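Local coordinates for intracellular protein transport protein USO1 (Saccharomyces cerevisiae S288c, PDB 6LSU) that tethers transport vesicles as a coiled-coil homodimer and is required for protein transport from the ER to the Golgi complex, at residues R182-V196 with L214-V228. Sequence-based numbering, arbitrary orientation.
Sequences RSALISLPTSISTMV and LMAVVNDSPHVQKLV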
ATOM      1  N   ARG A 182      16.014 -20.868 -14.120  1.00 66.30           N
ATOM      2  CA  ARG A 182      16.075 -20.867 -12.635  1.00 74.03           C
ATOM      3  C   ARG A 182      16.320 -22.319 -12.204  1.00 72.58           C
ATOM      4  O   ARG A 182      17.235 -22.571 -11.421  1.00 70.82           O
ATOM      5  CB  ARG A 182      14.831 -20.224 -12.007  1.00 72.45           C
ATOM      6  CG  ARG A 182      14.897 -20.159 -10.484  1.00 73.78           C
ATOM      7  CD  ARG A 182      13.612 -19.669  -9.839  1.00 70.00           C
ATOM      8  NE  ARG A 182      13.364 -18.282 -10.196  1.00 69.25           N
ATOM      9  CZ  ARG A 182      12.316 -17.822 -10.880  1.00 70.15           C
ATOM     10  NH1 ARG A 182      11.353 -18.631 -11.286  1.00 71.79           N
ATOM     11  NH2 ARG A 182      12.239 -16.533 -11.159  1.00 70.54           N
ATOM     12  N   SER A 183      15.601 -23.254 -12.820  1.00 80.59           N
ATOM     13  CA  SER A 183      15.826 -24.723 -12.705  1.00 81.12           C
ATOM     14  C   SER A 183      17.307 -25.098 -12.918  1.00 77.15           C
ATOM     15  O   SER A 183      17.921 -25.685 -11.989  1.00 74.93           O
ATOM     16  CB  SER A 183      14.953 -25.464 -13.654  1.00 76.61           C
ATOM     17  OG  SER A 183      14.926 -26.833 -13.293  1.00 93.71           O
ATOM     18  N   ALA A 184      17.866 -24.743 -14.076  1.00 71.48           N
ATOM     19  CA  ALA A 184      19.277 -25.002 -14.449  1.00 79.18           C
ATOM     20  C   ALA A 184      20.219 -24.402 -13.396  1.00 78.61           C
ATOM     21  O   ALA A 184      21.159 -25.121 -12.996  1.00 79.84           O
ATOM     22  CB  ALA A 184      19.580 -24.458 -15.836  1.00 76.27           C
ATOM     23  N   LEU A 185      20.001 -23.140 -12.992  1.00 76.98           N
ATOM     24  CA  LEU A 185      20.967 -22.412 -12.117  1.00 79.26           C
ATOM     25  C   LEU A 185      21.039 -23.096 -10.749  1.00 77.51           C
ATOM     26  O   LEU A 185      22.158 -23.209 -10.236  1.00 74.94           O
ATOM     27  CB  LEU A 185      20.586 -20.933 -11.988  1.00 78.96           C
ATOM     28  CG  LEU A 185      21.102 -20.039 -13.115  1.00 77.04           C
ATOM     29  CD1 LEU A 185      20.303 -18.757 -13.177  1.00 82.81           C
ATOM     30  CD2 LEU A 185      22.581 -19.749 -12.928  1.00 74.02           C
ATOM     31  N   ILE A 186      19.887 -23.489 -10.195  1.00 86.24           N
ATOM     32  CA  ILE A 186      19.729 -24.238  -8.907  1.00 91.86           C
ATOM     33  C   ILE A 186      20.499 -25.570  -8.988  1.00 93.19           C
ATOM     34  O   ILE A 186      21.141 -25.938  -7.986  1.00 92.70           O
ATOM     35  CB  ILE A 186      18.236 -24.495  -8.601  1.00 90.30           C
ATOM     36  CG1 ILE A 186      17.445 -23.215  -8.337  1.00 86.41           C
ATOM     37  CG2 ILE A 186      18.084 -25.474  -7.446  1.00 89.89           C
ATOM     38  CD1 ILE A 186      15.945 -23.426  -8.322  1.00 87.61           C
ATOM     39  N   SER A 187      20.368 -26.296 -10.108  1.00 97.20           N
ATOM     40  CA  SER A 187      21.041 -27.598 -10.372  1.00 91.58           C
ATOM     41  C   SER A 187      22.528 -27.455 -10.064  1.00 93.52           C
ATOM     42  O   SER A 187      23.031 -28.241  -9.251  1.00100.31           O
ATOM     43  CB  SER A 187      20.854 -28.083 -11.781  1.00 95.98           C
ATOM     44  OG  SER A 187      19.508 -27.950 -12.197  1.00106.13           O
ATOM     45  N   LEU A 188      23.216 -26.495 -10.678  1.00 90.27           N
ATOM     46  CA  LEU A 188      24.582 -26.179 -10.202  1.00 98.74           C
ATOM     47  C   LEU A 188      24.435 -25.747  -8.749  1.00 98.66           C
ATOM     48  O   LEU A 188      23.745 -24.775  -8.476  1.00109.73           O
ATOM     49  CB  LEU A 188      25.247 -25.103 -11.073  1.00 97.67           C
ATOM     50  CG  LEU A 188      26.687 -24.733 -10.700  1.00 96.04           C
ATOM     51  CD1 LEU A 188      27.570 -25.957 -10.482  1.00 92.55           C
ATOM     52  CD2 LEU A 188      27.299 -23.840 -11.774  1.00 98.76           C
ATOM     53  N   PRO A 189      24.989 -26.493  -7.763  1.00117.72           N
ATOM     54  CA  PRO A 189      25.214 -25.945  -6.420  1.00119.49           C
ATOM     55  C   PRO A 189      26.318 -24.893  -6.584  1.00115.42           C
ATOM     56  O   PRO A 189      26.842 -24.839  -7.677  1.00120.35           O
ATOM     57  CB  PRO A 189      25.679 -27.151  -5.596  1.00121.67           C
ATOM     58  CG  PRO A 189      26.314 -28.059  -6.639  1.00122.68           C
ATOM     59  CD  PRO A 189      25.461 -27.883  -7.880  1.00119.37           C
ATOM     60  N   THR A 190      26.636 -24.088  -5.565  1.00104.52           N
ATOM     61  CA  THR A 190      27.685 -23.029  -5.644  1.00101.09           C
ATOM     62  C   THR A 190      27.233 -21.853  -6.548  1.00 87.22           C
ATOM     63  O   THR A 190      27.845 -20.779  -6.454  1.00 87.95           O
ATOM     64  CB  THR A 190      29.025 -23.634  -6.107  1.00101.63           C
ATOM     65  OG1 THR A 190      29.928 -22.565  -6.387  1.00107.28           O
ATOM     66  CG2 THR A 190      28.962 -24.481  -7.361  1.00 99.80           C
ATOM     67  N   SER A 191      26.197 -22.031  -7.377  1.00 82.46           N
ATOM     68  CA  SER A 191      25.739 -21.111  -8.460  1.00 74.96           C
ATOM     69  C   SER A 191      25.304 -19.739  -7.903  1.00 78.66           C
ATOM     70  O   SER A 191      25.810 -18.664  -8.385  1.00 69.97           O
ATOM     71  CB  SER A 191      24.626 -21.775  -9.176  1.00 73.41           C
ATOM     72  OG  SER A 191      24.253 -21.035 -10.312  1.00 92.27           O
ATOM     73  N   ILE A 192      24.408 -19.760  -6.908  1.00 72.56           N
ATOM     74  CA  ILE A 192      23.881 -18.563  -6.193  1.00 70.67           C
ATOM     75  C   ILE A 192      25.038 -17.863  -5.449  1.00 72.90           C
ATOM     76  O   ILE A 192      25.204 -16.628  -5.576  1.00 78.17           O
ATOM     77  CB  ILE A 192      22.741 -18.985  -5.238  1.00 76.29           C
ATOM     78  CG1 ILE A 192      21.561 -19.678  -5.942  1.00 77.04           C
ATOM     79  CG2 ILE A 192      22.304 -17.802  -4.395  1.00 76.34           C
ATOM     80  CD1 ILE A 192      21.083 -19.005  -7.230  1.00 84.74           C
ATOM     81  N   SER A 193      25.834 -18.601  -4.680  1.00 75.10           N
ATOM     82  CA  SER A 193      26.913 -18.019  -3.835  1.00 76.32           C
ATOM     83  C   SER A 193      27.780 -17.156  -4.732  1.00 68.46           C
ATOM     84  O   SER A 193      28.222 -16.093  -4.280  1.00 68.24           O
ATOM     85  CB  SER A 193      27.763 -19.047  -3.128  1.00 71.23           C
ATOM     86  OG  SER A 193      27.052 -20.257  -3.013  1.00 86.93           O
ATOM     87  N   THR A 194      28.006 -17.648  -5.942  1.00 65.13           N
ATOM     88  CA  THR A 194      28.884 -17.008  -6.949  1.00 72.72           C
ATOM     89  C   THR A 194      28.240 -15.702  -7.387  1.00 67.04           C
ATOM     90  O   THR A 194      28.939 -14.715  -7.266  1.00 65.21           O
ATOM     91  CB  THR A 194      29.173 -17.936  -8.142  1.00 70.72           C
ATOM     92  OG1 THR A 194      29.817 -19.099  -7.639  1.00 68.87           O
ATOM     93  CG2 THR A 194      30.050 -17.288  -9.186  1.00 67.77           C
ATOM     94  N   MET A 195      26.970 -15.754  -7.852  1.00 70.27           N
ATOM     95  CA  MET A 195      26.102 -14.576  -8.159  1.00 68.59           C
ATOM     96  C   MET A 195      26.164 -13.532  -7.038  1.00 67.36           C
ATOM     97  O   MET A 195      26.513 -12.358  -7.315  1.00 70.81           O
ATOM     98  CB  MET A 195      24.648 -15.004  -8.306  1.00 68.36           C
ATOM     99  CG  MET A 195      24.136 -14.922  -9.692  1.00 68.95           C
ATOM    100  SD  MET A 195      22.330 -15.063  -9.609  1.00 79.37           S
ATOM    101  CE  MET A 195      22.110 -16.042 -11.105  1.00 76.43           C
ATOM    102  N   VAL A 196      25.871 -13.941  -5.807  1.00 64.24           N
ATOM    103  CA  VAL A 196      25.938 -12.990  -4.661  1.00 72.64           C
ATOM    104  C   VAL A 196      27.345 -12.360  -4.642  1.00 75.29           C
ATOM    105  O   VAL A 196      27.449 -11.118  -4.395  1.00 74.04           O
ATOM    106  CB  VAL A 196      25.571 -13.663  -3.330  1.00 68.35           C
ATOM    107  CG1 VAL A 196      25.835 -12.727  -2.166  1.00 69.41           C
ATOM    108  CG2 VAL A 196      24.133 -14.150  -3.317  1.00 64.43           C
ATOM    109  N   LEU A 214      19.973 -10.900  -9.628  1.00 52.09           N
ATOM    110  CA  LEU A 214      19.532 -11.471  -8.340  1.00 55.78           C
ATOM    111  C   LEU A 214      18.031 -11.204  -8.157  1.00 61.57           C
ATOM    112  O   LEU A 214      17.322 -12.112  -7.710  1.00 60.29           O
ATOM    113  CB  LEU A 214      20.402 -10.858  -7.251  1.00 57.66           C
ATOM    114  CG  LEU A 214      21.761 -11.529  -7.118  1.00 61.35           C
ATOM    115  CD1 LEU A 214      22.723 -10.653  -6.339  1.00 65.84           C
ATOM    116  CD2 LEU A 214      21.609 -12.889  -6.436  1.00 64.14           C
ATOM    117  N   MET A 215      17.547 -10.000  -8.499  1.00 62.13           N
ATOM    118  CA  MET A 215      16.101  -9.705  -8.399  1.00 61.71           C
ATOM    119  C   MET A 215      15.314 -10.752  -9.194  1.00 58.80           C
ATOM    120  O   MET A 215      14.307 -11.246  -8.653  1.00 60.77           O
ATOM    121  CB  MET A 215      15.756  -8.327  -8.962  1.00 70.64           C
ATOM    122  CG  MET A 215      16.004  -7.175  -8.009  1.00 73.68           C
ATOM    123  SD  MET A 215      15.860  -5.601  -8.893  1.00 74.06           S
ATOM    124  CE  MET A 215      14.189  -5.869  -9.484  1.00 76.57           C
ATOM    125  N   ALA A 216      15.705 -11.019 -10.432  1.00 55.14           N
ATOM    126  CA  ALA A 216      15.056 -11.946 -11.387  1.00 56.65           C
ATOM    127  C   ALA A 216      15.028 -13.346 -10.830  1.00 58.61           C
ATOM    128  O   ALA A 216      14.034 -14.009 -10.970  1.00 76.15           O
ATOM    129  CB  ALA A 216      15.802 -11.977 -12.688  1.00 59.31           C
ATOM    130  N   VAL A 217      16.107 -13.777 -10.223  1.00 62.82           N
ATOM    131  CA  VAL A 217      16.284 -15.200  -9.864  1.00 67.24           C
ATOM    132  C   VAL A 217      15.503 -15.496  -8.559  1.00 68.32           C
ATOM    133  O   VAL A 217      14.804 -16.566  -8.516  1.00 64.04           O
ATOM    134  CB  VAL A 217      17.782 -15.547  -9.804  1.00 62.96           C
ATOM    135  CG1 VAL A 217      18.030 -16.784  -8.995  1.00 67.90           C
ATOM    136  CG2 VAL A 217      18.334 -15.721 -11.203  1.00 68.27           C
ATOM    137  N   VAL A 218      15.590 -14.621  -7.545  1.00 61.92           N
ATOM    138  CA  VAL A 218      14.901 -14.833  -6.231  1.00 66.58           C
ATOM    139  C   VAL A 218      13.388 -14.590  -6.359  1.00 67.78           C
ATOM    140  O   VAL A 218      12.676 -15.095  -5.526  1.00 67.04           O
ATOM    141  CB  VAL A 218      15.436 -13.951  -5.083  1.00 71.96           C
ATOM    142  CG1 VAL A 218      16.946 -13.898  -5.011  1.00 70.79           C
ATOM    143  CG2 VAL A 218      14.885 -12.543  -5.149  1.00 77.16           C
ATOM    144  N   ASN A 219      12.918 -13.818  -7.349  1.00 73.85           N
ATOM    145  CA  ASN A 219      11.479 -13.500  -7.558  1.00 79.92           C
ATOM    146  C   ASN A 219      10.653 -14.789  -7.673  1.00 85.26           C
ATOM    147  O   ASN A 219      11.012 -15.633  -8.519  1.00105.27           O
ATOM    148  CB  ASN A 219      11.279 -12.645  -8.816  1.00 87.54           C
ATOM    149  CG  ASN A 219       9.875 -12.098  -8.921  1.00 80.72           C
ATOM    150  OD1 ASN A 219       9.512 -11.217  -8.138  1.00 82.59           O
ATOM    151  ND2 ASN A 219       9.085 -12.672  -9.819  1.00 75.67           N
ATOM    152  N   ASP A 220       9.582 -14.914  -6.876  1.00 85.04           N
ATOM    153  CA  ASP A 220       8.632 -16.064  -6.847  1.00 96.19           C
ATOM    154  C   ASP A 220       9.376 -17.405  -6.657  1.00 89.01           C
ATOM    155  O   ASP A 220       8.928 -18.411  -7.232  1.00 90.08           O
ATOM    156  CB  ASP A 220       7.755 -16.068  -8.113  1.00106.71           C
ATOM    157  CG  ASP A 220       6.733 -14.938  -8.183  1.00117.67           C
ATOM    158  OD1 ASP A 220       6.167 -14.586  -7.121  1.00121.55           O
ATOM    159  OD2 ASP A 220       6.505 -14.411  -9.301  1.00124.99           O
ATOM    160  N   SER A 221      10.471 -17.444  -5.894  1.00 78.78           N
ATOM    161  CA  SER A 221      11.264 -18.689  -5.709  1.00 80.08           C
ATOM    162  C   SER A 221      11.749 -18.800  -4.268  1.00 79.56           C
ATOM    163  O   SER A 221      12.852 -18.356  -3.921  1.00 77.64           O
ATOM    164  CB  SER A 221      12.391 -18.767  -6.704  1.00 82.20           C
ATOM    165  OG  SER A 221      13.220 -19.891  -6.452  1.00 88.29           O
ATOM    166  N   PRO A 222      10.914 -19.385  -3.380  1.00 82.35           N
ATOM    167  CA  PRO A 222      11.292 -19.616  -1.983  1.00 77.97           C
ATOM    168  C   PRO A 222      12.645 -20.329  -1.865  1.00 83.05           C
ATOM    169  O   PRO A 222      13.454 -19.976  -0.989  1.00 85.65           O
ATOM    170  CB  PRO A 222      10.203 -20.560  -1.481  1.00 77.86           C
ATOM    171  CG  PRO A 222       9.003 -20.174  -2.311  1.00 78.63           C
ATOM    172  CD  PRO A 222       9.557 -19.864  -3.686  1.00 81.68           C
ATOM    173  N   HIS A 223      12.881 -21.295  -2.757  1.00 80.79           N
ATOM    174  CA  HIS A 223      14.147 -22.063  -2.736  1.00 84.91           C
ATOM    175  C   HIS A 223      15.329 -21.096  -2.886  1.00 85.96           C
ATOM    176  O   HIS A 223      16.270 -21.173  -2.014  1.00 74.77           O
ATOM    177  CB  HIS A 223      14.189 -23.198  -3.768  1.00 90.42           C
ATOM    178  CG  HIS A 223      15.484 -23.926  -3.636  1.00 92.62           C
ATOM    179  ND1 HIS A 223      15.993 -24.274  -2.389  1.00 92.24           N
ATOM    180  CD2 HIS A 223      16.423 -24.275  -4.536  1.00 92.80           C
ATOM    181  CE1 HIS A 223      17.171 -24.840  -2.533  1.00 92.09           C
ATOM    182  NE2 HIS A 223      17.458 -24.857  -3.841  1.00 96.00           N
ATOM    183  N   VAL A 224      15.288 -20.223  -3.913  1.00 75.29           N
ATOM    184  CA  VAL A 224      16.365 -19.215  -4.168  1.00 75.49           C
ATOM    185  C   VAL A 224      16.337 -18.122  -3.078  1.00 68.11           C
ATOM    186  O   VAL A 224      17.401 -17.503  -2.833  1.00 66.30           O
ATOM    187  CB  VAL A 224      16.272 -18.583  -5.572  1.00 75.88           C
ATOM    188  CG1 VAL A 224      17.422 -17.631  -5.826  1.00 71.27           C
ATOM    189  CG2 VAL A 224      16.213 -19.614  -6.681  1.00 79.47           C
ATOM    190  N   GLN A 225      15.173 -17.822  -2.488  1.00 69.77           N
ATOM    191  CA  GLN A 225      15.069 -16.762  -1.435  1.00 73.15           C
ATOM    192  C   GLN A 225      15.924 -17.192  -0.249  1.00 72.58           C
ATOM    193  O   GLN A 225      16.717 -16.378   0.204  1.00 76.39           O
ATOM    194  CB  GLN A 225      13.638 -16.531  -0.942  1.00 69.12           C
ATOM    195  CG  GLN A 225      12.728 -15.859  -1.961  1.00 68.09           C
ATOM    196  CD  GLN A 225      11.377 -15.530  -1.370  1.00 63.01           C
ATOM    197  OE1 GLN A 225      10.552 -16.377  -1.079  1.00 70.58           O
ATOM    198  NE2 GLN A 225      11.142 -14.268  -1.101  1.00 73.48           N
ATOM    199  N   LYS A 226      15.781 -18.454   0.174  1.00 85.16           N
ATOM    200  CA  LYS A 226      16.527 -19.041   1.324  1.00 86.54           C
ATOM    201  C   LYS A 226      17.996 -19.189   0.902  1.00 80.52           C
ATOM    202  O   LYS A 226      18.902 -18.757   1.667  1.00 77.22           O
ATOM    203  CB  LYS A 226      15.839 -20.324   1.820  1.00 94.91           C
ATOM    204  CG  LYS A 226      14.456 -20.108   2.458  1.00107.99           C
ATOM    205  CD  LYS A 226      14.429 -19.955   3.998  1.00113.16           C
ATOM    206  CE  LYS A 226      15.165 -18.728   4.519  1.00118.61           C
ATOM    207  NZ  LYS A 226      15.455 -18.768   5.975  1.00116.44           N
ATOM    208  N   LEU A 227      18.233 -19.657  -0.314  1.00 71.84           N
ATOM    209  CA  LEU A 227      19.612 -19.798  -0.843  1.00 77.80           C
ATOM    210  C   LEU A 227      20.362 -18.464  -0.817  1.00 77.72           C
ATOM    211  O   LEU A 227      21.580 -18.480  -0.485  1.00 74.26           O
ATOM    212  CB  LEU A 227      19.546 -20.363  -2.265  1.00 82.81           C
ATOM    213  CG  LEU A 227      19.700 -21.879  -2.336  1.00 79.18           C
ATOM    214  CD1 LEU A 227      19.403 -22.383  -3.734  1.00 81.09           C
ATOM    215  CD2 LEU A 227      21.092 -22.281  -1.883  1.00 76.68           C
ATOM    216  N   VAL A 228      19.688 -17.360  -1.187  1.00 77.58           N
ATOM    217  CA  VAL A 228      20.352 -16.030  -1.303  1.00 74.63           C
ATOM    218  C   VAL A 228      20.593 -15.509   0.114  1.00 76.04           C
ATOM    219  O   VAL A 228      21.710 -14.998   0.391  1.00 68.39           O
ATOM    220  CB  VAL A 228      19.532 -15.046  -2.156  1.00 78.53           C
ATOM    221  CG1 VAL A 228      19.930 -13.610  -1.871  1.00 78.59           C
ATOM    222  CG2 VAL A 228      19.682 -15.337  -3.640  1.00 75.43           C
TER
HETATM  223  O   HOH W   1      10.336 -14.287 -12.589  1.00 76.20           O
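Ile192 is the knob of this contact. Its side chain sits in a hole formed by Val217, Val224, Leu227 and Val228. The CG2 branch meets CG2 of Val228 at 3.7 Å. The other branch of Ile192, with CG1 beside the backbone N, brings CD1 against CG1 of Val217 and CG1 of Val224, which lie side by side. Leu227 crosses Ile192 at about a right angle. Helices 191-196 and 222-228 meet here at 58°, with their axes 10.1 Å apart. Met195 extends this buried core. Its SD lies 3.9 Å from CD2 of Leu214, and its CE rests on CG2 of Val217. Leu185 closes over the same Val217 methyl.

The other end of the contact is polar. Arg182 extends with CG anti to the backbone N (chi1 -178°), then bends at chi3 to bring its guanidinium to the end of helix 204-218. NE donates to Val217 O at 2.8 Å, and NH2 donates to Ala216 O at 3.1 Å. Ala216 O lies in the guanidinium plane, whereas Val217 O is tilted 21° out of it. Asn219 O lies above one face, offset toward the rim, at an angle too poor for a hydrogen bond. A water bound to NH2 also takes a weak bond from Asn219 ND2. The looser side lies at exposed His223, whose ring edge meets CG2 of Ile186 at 3.6 Å. Nearby, Ser221 caps helix 222-229 by accepting from Val224 N.

The segments join consecutive helices of the ARM-repeat solenoid in the globular head, spanning ARM 3 and the start of ARM 4. Apolar packing around Ile192 and Met195 is the buried, tight part. At the other end, two donors of one arginine grip the last turn of helix 204-218. The arginine's positive charge would probably be stabilised by the carbonyl oxygens at this helix end.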